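Local coordinates for protein CurH (PDB 3KG7) that probably catalyses a dehydration step in curacin biosynthesis, as the double-hotdog dehydratase domain of one polyketide synthase module, at residues C[57-62]-C[234-239]; C[216-221]-C[281-286]. All blocks are in the same frame, centred on the assembly; numbering follows the deposited sequence.

Interaction 1 (C[57-62]-C[234-239]); sequences MTLAAV and MTLSHP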
HETATM    1  N   MSE C  57     -14.617  -0.799  11.090  1.00 85.02           N
HETATM    2  CA  MSE C  57     -13.373  -1.157  10.397  1.00 90.33           C
HETATM    3  C   MSE C  57     -12.139  -0.637  11.129  1.00 85.86           C
HETATM    4  O   MSE C  57     -11.152  -1.354  11.304  1.00 83.15           O
HETATM    5  CB  MSE C  57     -13.383  -0.636   8.964  1.00 90.32           C
HETATM    6  CG  MSE C  57     -14.373  -1.346   8.081  1.00 96.32           C
HETATM    7 SE   MSE C  57     -14.361  -0.609   6.286  1.00102.53          SE
HETATM    8  CE  MSE C  57     -12.813  -1.528   5.547  1.00100.12           C
ATOM      9  N   THR C  58     -12.216   0.615  11.560  1.00 83.73           N
ATOM     10  CA  THR C  58     -11.116   1.257  12.252  1.00 82.00           C
ATOM     11  C   THR C  58     -10.843   0.543  13.570  1.00 82.85           C
ATOM     12  O   THR C  58      -9.675   0.265  13.911  1.00 82.10           O
ATOM     13  CB  THR C  58     -11.390   2.752  12.485  1.00 81.74           C
ATOM     14  OG1 THR C  58     -11.587   3.406  11.223  1.00 81.29           O
ATOM     15  CG2 THR C  58     -10.212   3.400  13.202  1.00 81.79           C
ATOM     16  N   LEU C  59     -11.919   0.235  14.296  1.00 80.69           N
ATOM     17  CA  LEU C  59     -11.810  -0.514  15.536  1.00 79.97           C
ATOM     18  C   LEU C  59     -11.197  -1.885  15.288  1.00 79.66           C
ATOM     19  O   LEU C  59     -10.443  -2.376  16.119  1.00 79.43           O
ATOM     20  CB  LEU C  59     -13.162  -0.647  16.223  1.00 77.82           C
ATOM     21  CG  LEU C  59     -13.854   0.609  16.732  1.00 75.91           C
ATOM     22  CD1 LEU C  59     -15.327   0.308  16.932  1.00 75.76           C
ATOM     23  CD2 LEU C  59     -13.221   1.098  18.025  1.00 74.09           C
ATOM     24  N   ALA C  60     -11.495  -2.480  14.136  1.00 77.69           N
ATOM     25  CA  ALA C  60     -10.892  -3.756  13.774  1.00 77.05           C
ATOM     26  C   ALA C  60      -9.405  -3.614  13.459  1.00 78.54           C
ATOM     27  O   ALA C  60      -8.630  -4.540  13.708  1.00 80.09           O
ATOM     28  CB  ALA C  60     -11.634  -4.399  12.617  1.00 75.17           C
ATOM     29  N   ALA C  61      -9.000  -2.452  12.947  1.00 78.27           N
ATOM     30  CA  ALA C  61      -7.598  -2.214  12.605  1.00 77.57           C
ATOM     31  C   ALA C  61      -6.703  -1.979  13.830  1.00 78.22           C
ATOM     32  O   ALA C  61      -5.576  -2.487  13.906  1.00 78.50           O
ATOM     33  CB  ALA C  61      -7.475  -1.060  11.633  1.00 75.90           C
ATOM     34  N   VAL C  62      -7.203  -1.212  14.788  1.00 78.20           N
ATOM     35  CA  VAL C  62      -6.394  -0.817  15.945  1.00 77.51           C
ATOM     36  C   VAL C  62      -6.623  -1.701  17.172  1.00 78.26           C
ATOM     37  O   VAL C  62      -5.781  -1.724  18.073  1.00 78.73           O
ATOM     38  CB  VAL C  62      -6.634   0.668  16.357  1.00 75.95           C
ATOM     39  CG1 VAL C  62      -6.445   1.597  15.163  1.00 76.00           C
ATOM     40  CG2 VAL C  62      -8.023   0.852  16.972  1.00 73.58           C
HETATM   41  N   MSE C 234     -16.837   7.748  19.719  1.00 85.81           N
HETATM   42  CA  MSE C 234     -17.291   6.375  19.861  1.00 88.09           C
HETATM   43  C   MSE C 234     -16.211   5.588  20.596  1.00 84.86           C
HETATM   44  O   MSE C 234     -15.059   5.541  20.169  1.00 84.21           O
HETATM   45  CB  MSE C 234     -17.603   5.753  18.495  1.00 96.49           C
HETATM   46  CG  MSE C 234     -18.680   4.670  18.531  1.00102.11           C
HETATM   47 SE   MSE C 234     -17.987   2.858  18.764  1.00112.97          SE
HETATM   48  CE  MSE C 234     -19.445   2.002  19.745  1.00103.90           C
ATOM     49  N   THR C 235     -16.579   5.003  21.728  1.00 82.13           N
ATOM     50  CA  THR C 235     -15.640   4.191  22.496  1.00 80.55           C
ATOM     51  C   THR C 235     -16.145   2.771  22.602  1.00 79.79           C
ATOM     52  O   THR C 235     -17.356   2.535  22.653  1.00 80.45           O
ATOM     53  CB  THR C 235     -15.452   4.709  23.923  1.00 80.00           C
ATOM     54  OG1 THR C 235     -16.669   4.529  24.661  1.00 80.02           O
ATOM     55  CG2 THR C 235     -15.050   6.179  23.913  1.00 80.45           C
ATOM     56  N   LEU C 236     -15.216   1.826  22.644  1.00 78.07           N
ATOM     57  CA  LEU C 236     -15.558   0.438  22.888  1.00 77.84           C
ATOM     58  C   LEU C 236     -14.448  -0.214  23.710  1.00 78.73           C
ATOM     59  O   LEU C 236     -13.273  -0.150  23.332  1.00 79.81           O
ATOM     60  CB  LEU C 236     -15.786  -0.296  21.564  1.00 77.57           C
ATOM     61  CG  LEU C 236     -16.222  -1.758  21.676  1.00 77.02           C
ATOM     62  CD1 LEU C 236     -17.578  -1.882  22.380  1.00 75.71           C
ATOM     63  CD2 LEU C 236     -16.242  -2.416  20.309  1.00 75.35           C
ATOM     64  N   SER C 237     -14.823  -0.825  24.834  1.00 78.17           N
ATOM     65  CA  SER C 237     -13.845  -1.397  25.768  1.00 79.24           C
ATOM     66  C   SER C 237     -13.447  -2.818  25.399  1.00 80.14           C
ATOM     67  O   SER C 237     -12.294  -3.201  25.581  1.00 80.59           O
ATOM     68  CB  SER C 237     -14.367  -1.393  27.202  1.00 78.82           C
ATOM     69  OG  SER C 237     -14.857  -0.120  27.560  1.00 83.73           O
ATOM     70  N   HIS C 238     -14.402  -3.604  24.902  1.00 80.34           N
ATOM     71  CA  HIS C 238     -14.124  -4.982  24.483  1.00 81.89           C
ATOM     72  C   HIS C 238     -15.109  -5.442  23.405  1.00 81.35           C
ATOM     73  O   HIS C 238     -16.068  -4.732  23.114  1.00 81.82           O
ATOM     74  CB  HIS C 238     -14.087  -5.949  25.683  1.00 83.14           C
ATOM     75  CG  HIS C 238     -15.299  -5.889  26.558  1.00 83.85           C
ATOM     76  ND1 HIS C 238     -16.503  -6.454  26.200  1.00 85.12           N
ATOM     77  CD2 HIS C 238     -15.487  -5.348  27.785  1.00 84.19           C
ATOM     78  CE1 HIS C 238     -17.384  -6.254  27.163  1.00 86.32           C
ATOM     79  NE2 HIS C 238     -16.792  -5.586  28.138  1.00 85.69           N
ATOM     80  N   PRO C 239     -14.866  -6.621  22.798  1.00 80.11           N
ATOM     81  CA  PRO C 239     -15.752  -7.089  21.745  1.00 79.17           C
ATOM     82  C   PRO C 239     -17.180  -7.250  22.246  1.00 80.00           C
ATOM     83  O   PRO C 239     -17.388  -7.554  23.426  1.00 80.06           O
ATOM     84  CB  PRO C 239     -15.175  -8.460  21.390  1.00 78.73           C
ATOM     85  CG  PRO C 239     -13.771  -8.397  21.811  1.00 79.49           C
ATOM     86  CD  PRO C 239     -13.775  -7.577  23.047  1.00 78.59           C
TER

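Interaction 2 (C[216-221]-C[281-286]); sequences FDFSSD and FTVKRA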
ATOM      1  N   PHE C 216     -40.945   8.178  16.701  1.00 98.79           N
ATOM      2  CA  PHE C 216     -42.197   8.447  15.984  1.00101.35           C
ATOM      3  C   PHE C 216     -42.295   9.912  15.543  1.00101.02           C
ATOM      4  O   PHE C 216     -43.279  10.317  14.919  1.00100.72           O
ATOM      5  CB  PHE C 216     -43.407   8.065  16.852  1.00103.51           C
ATOM      6  CG  PHE C 216     -43.502   6.590  17.151  1.00105.25           C
ATOM      7  CD1 PHE C 216     -42.841   6.040  18.249  1.00105.65           C
ATOM      8  CD2 PHE C 216     -44.251   5.749  16.333  1.00106.25           C
ATOM      9  CE1 PHE C 216     -42.921   4.674  18.524  1.00105.88           C
ATOM     10  CE2 PHE C 216     -44.340   4.382  16.602  1.00106.72           C
ATOM     11  CZ  PHE C 216     -43.672   3.844  17.699  1.00105.46           C
ATOM     12  N   ASP C 217     -41.260  10.688  15.864  1.00101.01           N
ATOM     13  CA  ASP C 217     -41.236  12.134  15.647  1.00100.99           C
ATOM     14  C   ASP C 217     -40.517  12.481  14.347  1.00101.28           C
ATOM     15  O   ASP C 217     -40.870  13.457  13.676  1.00 99.45           O
ATOM     16  CB  ASP C 217     -40.534  12.815  16.827  1.00100.72           C
ATOM     17  CG  ASP C 217     -41.178  14.128  17.229  1.00 99.48           C
ATOM     18  OD1 ASP C 217     -41.601  14.901  16.343  1.00 99.16           O
ATOM     19  OD2 ASP C 217     -41.241  14.393  18.448  1.00 98.77           O
ATOM     20  N   PHE C 218     -39.502  11.680  14.017  1.00103.28           N
ATOM     21  CA  PHE C 218     -38.714  11.816  12.789  1.00105.98           C
ATOM     22  C   PHE C 218     -39.645  11.886  11.567  1.00107.82           C
ATOM     23  O   PHE C 218     -39.983  10.851  10.984  1.00107.93           O
ATOM     24  CB  PHE C 218     -37.753  10.617  12.640  1.00105.59           C
ATOM     25  CG  PHE C 218     -36.630  10.570  13.666  1.00106.43           C
ATOM     26  CD1 PHE C 218     -35.300  10.499  13.253  1.00105.65           C
ATOM     27  CD2 PHE C 218     -36.898  10.562  15.038  1.00106.30           C
ATOM     28  CE1 PHE C 218     -34.260  10.442  14.186  1.00104.95           C
ATOM     29  CE2 PHE C 218     -35.856  10.507  15.977  1.00105.05           C
ATOM     30  CZ  PHE C 218     -34.541  10.448  15.549  1.00104.60           C
ATOM     31  N   SER C 219     -40.054  13.103  11.192  1.00110.07           N
ATOM     32  CA  SER C 219     -41.104  13.317  10.175  1.00112.26           C
ATOM     33  C   SER C 219     -41.041  12.300   9.033  1.00112.04           C
ATOM     34  O   SER C 219     -40.074  12.258   8.263  1.00112.72           O
ATOM     35  CB  SER C 219     -41.086  14.753   9.636  1.00113.18           C
ATOM     36  OG  SER C 219     -40.045  14.938   8.690  1.00115.46           O
ATOM     37  N   SER C 220     -42.089  11.483   8.945  1.00110.69           N
ATOM     38  CA  SER C 220     -42.100  10.318   8.069  1.00108.72           C
ATOM     39  C   SER C 220     -42.608  10.618   6.663  1.00107.49           C
ATOM     40  O   SER C 220     -41.993  10.204   5.681  1.00107.12           O
ATOM     41  CB  SER C 220     -42.932   9.196   8.702  1.00108.39           C
ATOM     42  OG  SER C 220     -44.253   9.625   8.981  1.00107.36           O
ATOM     43  N   ASP C 221     -43.708  11.366   6.585  1.00106.32           N
ATOM     44  CA  ASP C 221     -44.532  11.487   5.373  1.00104.98           C
ATOM     45  C   ASP C 221     -43.878  12.124   4.134  1.00103.59           C
ATOM     46  O   ASP C 221     -44.578  12.510   3.193  1.00103.97           O
ATOM     47  CB  ASP C 221     -45.847  12.213   5.708  1.00105.62           C
ATOM     48  CG  ASP C 221     -46.686  11.467   6.735  1.00105.80           C
ATOM     49  OD1 ASP C 221     -46.265  11.378   7.911  1.00105.35           O
ATOM     50  OD2 ASP C 221     -47.779  10.984   6.366  1.00105.97           O
ATOM     51  N   PHE C 281     -24.138  11.212  17.916  1.00 80.25           N
ATOM     52  CA  PHE C 281     -24.550  10.551  16.674  1.00 79.69           C
ATOM     53  C   PHE C 281     -25.541  11.431  15.921  1.00 79.83           C
ATOM     54  O   PHE C 281     -26.704  11.553  16.316  1.00 79.93           O
ATOM     55  CB  PHE C 281     -25.162   9.167  16.953  1.00 79.13           C
ATOM     56  CG  PHE C 281     -25.531   8.397  15.703  1.00 79.66           C
ATOM     57  CD1 PHE C 281     -26.862   8.284  15.302  1.00 80.04           C
ATOM     58  CD2 PHE C 281     -24.547   7.787  14.921  1.00 79.28           C
ATOM     59  CE1 PHE C 281     -27.207   7.574  14.134  1.00 80.24           C
ATOM     60  CE2 PHE C 281     -24.888   7.073  13.756  1.00 78.71           C
ATOM     61  CZ  PHE C 281     -26.219   6.968  13.367  1.00 77.65           C
ATOM     62  N   THR C 282     -25.072  12.042  14.836  1.00 79.45           N
ATOM     63  CA  THR C 282     -25.861  13.042  14.127  1.00 81.08           C
ATOM     64  C   THR C 282     -26.353  12.546  12.764  1.00 82.81           C
ATOM     65  O   THR C 282     -25.569  12.052  11.944  1.00 84.97           O
ATOM     66  CB  THR C 282     -25.069  14.354  13.967  1.00 81.75           C
ATOM     67  OG1 THR C 282     -24.489  14.724  15.226  1.00 83.05           O
ATOM     68  CG2 THR C 282     -25.976  15.476  13.486  1.00 81.09           C
ATOM     69  N   VAL C 283     -27.658  12.666  12.539  1.00 81.89           N
ATOM     70  CA  VAL C 283     -28.241  12.377  11.234  1.00 82.89           C
ATOM     71  C   VAL C 283     -28.682  13.677  10.563  1.00 83.39           C
ATOM     72  O   VAL C 283     -29.017  14.647  11.238  1.00 83.60           O
ATOM     73  CB  VAL C 283     -29.423  11.371  11.322  1.00 82.97           C
ATOM     74  CG1 VAL C 283     -28.918   9.988  11.740  1.00 82.69           C
ATOM     75  CG2 VAL C 283     -30.509  11.870  12.280  1.00 80.76           C
ATOM     76  N   LYS C 284     -28.654  13.700   9.236  1.00 84.90           N
ATOM     77  CA  LYS C 284     -29.127  14.857   8.483  1.00 86.27           C
ATOM     78  C   LYS C 284     -29.967  14.401   7.293  1.00 87.79           C
ATOM     79  O   LYS C 284     -29.705  13.345   6.703  1.00 89.74           O
ATOM     80  CB  LYS C 284     -27.953  15.730   8.024  1.00 86.60           C
ATOM     81  CG  LYS C 284     -28.354  17.102   7.479  1.00 86.08           C
ATOM     82  CD  LYS C 284     -27.153  17.891   6.965  1.00 86.80           C
ATOM     83  CE  LYS C 284     -26.696  17.402   5.596  1.00 87.97           C
ATOM     84  NZ  LYS C 284     -25.648  18.282   5.012  1.00 88.00           N
ATOM     85  N   ARG C 285     -30.980  15.194   6.952  1.00 89.29           N
ATOM     86  CA  ARG C 285     -31.848  14.906   5.811  1.00 90.49           C
ATOM     87  C   ARG C 285     -31.039  14.808   4.513  1.00 90.39           C
ATOM     88  O   ARG C 285     -30.221  15.681   4.209  1.00 90.43           O
ATOM     89  CB  ARG C 285     -32.931  15.979   5.685  1.00 90.02           C
ATOM     90  CG  ARG C 285     -33.851  16.092   6.893  1.00 91.75           C
ATOM     91  CD  ARG C 285     -35.073  15.175   6.795  1.00 93.31           C
ATOM     92  NE  ARG C 285     -36.022  15.602   5.763  1.00 94.17           N
ATOM     93  CZ  ARG C 285     -37.331  15.349   5.777  1.00 93.60           C
ATOM     94  NH1 ARG C 285     -37.883  14.678   6.782  1.00 93.20           N
ATOM     95  NH2 ARG C 285     -38.095  15.778   4.783  1.00 94.10           N
ATOM     96  N   ALA C 286     -31.258  13.731   3.766  1.00 90.58           N
ATOM     97  CA  ALA C 286     -30.556  13.519   2.508  1.00 91.53           C
ATOM     98  C   ALA C 286     -31.494  12.941   1.452  1.00 91.68           C
ATOM     99  O   ALA C 286     -31.729  11.731   1.423  1.00 92.29           O
ATOM    100  CB  ALA C 286     -29.335  12.618   2.715  1.00 91.56           C
TER

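Interaction 1 (C[57-62]-C[234-239])
Leu59 of helix 52-62 reaches toward strand 225-236 and meets two side chains there, Met234 and Leu236, with one methyl, CD1. Leu59 CD1 lies 4.1 Å from SE of Met234, which is present as selenomethionine, and 4.4 Å from CD2 of Leu236. The leucine contributes more than half of the buried area, and the two strand residues share the remainder almost equally. Alternation along the strand puts both on the helix side: Met234 and Leu236 are two apart on an extended chain and point to the helix, while Thr235 between them points away.

Leu59 holds CG anti to its carbonyl carbon (chi1 -65°). In Met234, by contrast, CG stands anti to the backbone N (chi1 -151°), and a bend at chi2 then folds the chain so that its selenium, rather than its terminal methyl, makes the approach; the side chain crosses that of Leu59 at about a right angle. Leu236, like Met234, holds CG opposite its own N, and its CD2 branch does the touching.

The contact belongs to the double-hotdog architecture, in which a curved antiparallel sheet wraps a helix. Strand 225-236 runs beside strand 66-73, with Met234 and Leu236 forming backbone hydrogen bonds with Val68 and Ala66. Leu59 also packs on those two residues and on Ile200, so it sits over the seam where the two strands join. All three principal residues are buried, and they meet through hydrocarbon and selenium alone. This contact therefore probably adds shape fit and exclusion of water, without the directional restraint of a polar bond.

Interaction 2 (C[216-221]-C[281-286])
The phenyl ring of Phe218, on the loop 216-221, is met obliquely by the CG2 methyl of Val283 on the strand 281-286, which lies 4.4 Å from Phe218 CE1. The same ring meets Trp226 edge-to-face and takes part in a cation-pi interaction with Arg261, so aromatic, charged and aliphatic neighbours all gather round it. The second flat group, the guanidinium of Arg285, is likewise met obliquely, by the hydroxyl of Ser219: NH1 of Arg285 donates to Ser219 OG over 2.9 Å, but with an angle of only 118° at the hydrogen the bond is weak.

Both contacts join an irregular loop to a strand of the hotdog sheet. The loop follows helix 202-207 and leads into strand 225-236, which lies next to strand 274-286; on the other flank of 274-286 runs strand 260-268, where Val283 forms backbone hydrogen bonds with Arg261. Val283 and Arg285, two residues apart, both serve the loop, the valine being buried and directed toward it.

Arg285 reaches the serine along a bent chain, turning at chi2 (-89°) and again at chi3 (-70°), which swings the guanidinium across, while the arginine also touches Trp226, Ser222 and Val224. Beyond the serine the loop carries a local polar link of its own: Ser220 OG donates to Asp221 OD1 across 2.9 Å, coming from above the carboxylate plane. Ser219 and Asp221 are both exposed at this end of the sheet.

In the fold
Interaction 1 rests on strand 225-236 and interaction 2 on its neighbour 274-286, but they lie on opposite sides of the chain's centre, with their own centres 27 Å apart and nearest atoms about 8 Å apart. The first is a core contact, a helix against a strand end at the seam between strands 66-73 and 225-236, and it is wholly apolar. The second lies nearer the surface, where a loop leans on strand 274-286; there an apolar pair is accompanied by a separate weak polar bond at an exposed serine. Buried areas are almost the same, 112 and 108 Å², so chemistry rather than size distinguishes them.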